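Local coordinates for metal-bound toxin (PDB 4NRN), which probably cleaves RNA as the RelE-family, YafQ-type toxin of a toxin-antitoxin system, and binds two zinc ions, at residues L65-Q70 with V81-H86. Residues are numbered along the deposited sequence; the frame is centred on the assembly and turned at random.
With ZN (zinc ion), chain D.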
loop_
_atom_site.group_PDB
_atom_site.type_symbol
_atom_site.label_atom_id
_atom_site.label_comp_id
_atom_site.label_asym_id
_atom_site.label_seq_id
_atom_site.Cartn_x
_atom_site.Cartn_y
_atom_site.Cartn_z
ATOM N N LEU A 65 2.058 -1.122 -10.211
ATOM C CA LEU A 65 2.567 -1.622 -8.931
ATOM C C LEU A 65 1.694 -1.049 -7.820
ATOM O O LEU A 65 1.812 0.125 -7.459
ATOM C CB LEU A 65 4.028 -1.237 -8.685
ATOM C CG LEU A 65 4.504 -1.525 -7.249
ATOM C CD1 LEU A 65 4.714 -3.013 -7.017
ATOM C CD2 LEU A 65 5.775 -0.757 -6.911
ATOM N N LEU A 66 0.821 -1.899 -7.290
ATOM C CA LEU A 66 -0.226 -1.505 -6.353
ATOM C C LEU A 66 0.139 -1.749 -4.886
ATOM O O LEU A 66 0.702 -2.788 -4.527
ATOM C CB LEU A 66 -1.519 -2.255 -6.698
ATOM C CG LEU A 66 -1.825 -2.312 -8.201
ATOM C CD1 LEU A 66 -3.052 -3.179 -8.507
ATOM C CD2 LEU A 66 -1.975 -0.895 -8.774
ATOM N N LEU A 67 -0.176 -0.768 -4.048
ATOM C CA LEU A 67 -0.102 -0.922 -2.603
ATOM C C LEU A 67 -1.531 -1.067 -2.116
ATOM O O LEU A 67 -2.293 -0.095 -2.135
ATOM C CB LEU A 67 0.501 0.333 -1.971
ATOM C CG LEU A 67 1.024 0.349 -0.527
ATOM C CD1 LEU A 67 1.003 1.788 -0.006
ATOM C CD2 LEU A 67 0.271 -0.570 0.418
ATOM N N VAL A 68 -1.908 -2.272 -1.703
ATOM C CA VAL A 68 -3.232 -2.468 -1.129
ATOM C C VAL A 68 -3.123 -2.307 0.376
ATOM O O VAL A 68 -2.329 -2.987 1.029
ATOM C CB VAL A 68 -3.834 -3.828 -1.507
ATOM C CG1 VAL A 68 -5.198 -3.997 -0.857
ATOM C CG2 VAL A 68 -3.950 -3.941 -3.024
ATOM N N TYR A 69 -3.896 -1.374 0.922
ATOM C CA TYR A 69 -3.772 -1.044 2.333
ATOM C C TYR A 69 -5.126 -0.843 2.947
ATOM O O TYR A 69 -6.132 -0.700 2.252
ATOM C CB TYR A 69 -2.939 0.225 2.537
ATOM C CG TYR A 69 -3.595 1.480 2.002
ATOM C CD1 TYR A 69 -4.428 2.254 2.803
ATOM C CD2 TYR A 69 -3.388 1.885 0.682
ATOM C CE1 TYR A 69 -5.023 3.397 2.307
ATOM C CE2 TYR A 69 -3.983 3.023 0.179
ATOM C CZ TYR A 69 -4.799 3.778 0.997
ATOM O OH TYR A 69 -5.392 4.916 0.490
ATOM N N GLN A 70 -5.141 -0.827 4.270
ATOM C CA GLN A 70 -6.377 -0.700 5.006
ATOM C C GLN A 70 -6.091 0.221 6.163
ATOM O O GLN A 70 -5.152 -0.009 6.915
ATOM C CB GLN A 70 -6.822 -2.070 5.507
ATOM C CG GLN A 70 -8.204 -2.064 6.128
ATOM C CD GLN A 70 -8.523 -3.350 6.854
ATOM O OE1 GLN A 70 -7.720 -4.286 6.880
ATOM N NE2 GLN A 70 -9.705 -3.406 7.452
ATOM N N VAL A 81 -1.254 -4.441 3.139
ATOM C CA VAL A 81 -1.813 -5.764 2.851
ATOM C C VAL A 81 -1.103 -6.528 1.723
ATOM O O VAL A 81 -0.723 -7.683 1.902
ATOM C CB VAL A 81 -3.353 -5.696 2.581
ATOM C CG1 VAL A 81 -3.934 -7.088 2.444
ATOM C CG2 VAL A 81 -4.055 -4.955 3.697
ATOM N N ARG A 82 -0.940 -5.905 0.562
ATOM C CA ARG A 82 -0.218 -6.542 -0.538
ATOM C C ARG A 82 0.488 -5.487 -1.379
ATOM O O ARG A 82 0.107 -4.320 -1.374
ATOM C CB ARG A 82 -1.160 -7.369 -1.420
ATOM C CG ARG A 82 -1.957 -8.484 -0.710
ATOM C CD ARG A 82 -1.114 -9.713 -0.377
ATOM N NE ARG A 82 -0.180 -10.059 -1.447
ATOM C CZ ARG A 82 -0.485 -10.821 -2.492
ATOM N NH1 ARG A 82 -1.705 -11.322 -2.609
ATOM N NH2 ARG A 82 0.426 -11.078 -3.421
ATOM N N LEU A 83 1.532 -5.903 -2.088
ATOM C CA LEU A 83 2.322 -5.005 -2.924
ATOM C C LEU A 83 2.733 -5.777 -4.162
ATOM O O LEU A 83 3.529 -6.709 -4.073
ATOM C CB LEU A 83 3.575 -4.548 -2.180
ATOM C CG LEU A 83 4.403 -3.471 -2.869
ATOM C CD1 LEU A 83 3.652 -2.154 -2.802
ATOM C CD2 LEU A 83 5.770 -3.347 -2.212
ATOM N N GLY A 84 2.190 -5.400 -5.313
ATOM C CA GLY A 84 2.429 -6.146 -6.534
ATOM C C GLY A 84 1.583 -5.670 -7.694
ATOM O O GLY A 84 0.891 -4.663 -7.591
ATOM N N SER A 85 1.642 -6.391 -8.809
ATOM C CA SER A 85 0.851 -6.028 -9.979
ATOM C C SER A 85 -0.590 -6.506 -9.834
ATOM O O SER A 85 -0.908 -7.289 -8.937
ATOM C CB SER A 85 1.466 -6.613 -11.250
ATOM O OG SER A 85 1.272 -8.016 -11.292
ATOM N N HIS A 86 -1.464 -6.028 -10.714
ATOM C CA HIS A 86 -2.832 -6.525 -10.754
ATOM C C HIS A 86 -2.810 -8.040 -10.921
ATOM O O HIS A 86 -3.474 -8.770 -10.183
ATOM C CB HIS A 86 -3.608 -5.887 -11.904
ATOM C CG HIS A 86 -3.989 -4.463 -11.657
ATOM N ND1 HIS A 86 -3.273 -3.400 -12.162
ATOM C CD2 HIS A 86 -5.019 -3.922 -10.962
ATOM C CE1 HIS A 86 -3.839 -2.269 -11.790
ATOM N NE2 HIS A 86 -4.901 -2.557 -11.058
HETATM ZN ZN ZN D . -7.034 -1.393 -10.329
HETATM O O HOH W 1 -9.038 -2.704 -10.297
#
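Two consecutive residues, Val81 and Arg82, stand opposite the single residue Val68, a classic beta bulge in the antiparallel hairpin formed by strands 65-72 and 77-84 of the RelE-type mixed sheet. The evidence is a shared acceptor: Val68 O takes Val81 N at 2.8 Å and, less closely, Arg82 N at 3.3 Å. Val81 psi of -52° departs from extended geometry, bringing the two N-H groups to one carbonyl. Val68 N to Arg82 O closes the bulge; the regular ladder then resumes, Leu66 and Gly84 pairing through Leu66 N to Gly84 O (2.8 Å) and Gly84 N to Leu66 O (3.1 Å). Leu66 O also meets the CA-H of Leu83.

Side chains separate by face. Leu67 and Leu83 share one, where Leu67 CB lies 4.1 Å from Leu83 CD1 and helix 8-19 packs on Leu83 through Phe10, Leu14 and Leu17. On the other, Leu66, its CG anti to the carbonyl carbon (chi1 -43°), reaches past Gly84 and lays CD1 over the imidazole face of His86, the two side chains crossing at about a right angle; the exact closeness is doubtful. Glu58, which shares the His86 zinc, and His60, a ligand of the second zinc, touch Leu66. The hairpin thus ends at the metal site, where His86 is the predicted proton donor. His86 ND1 is hydrogen-bonded to Asp64 OD1, while His86 NE2 holds an in-plane zinc ion at 2.5 Å.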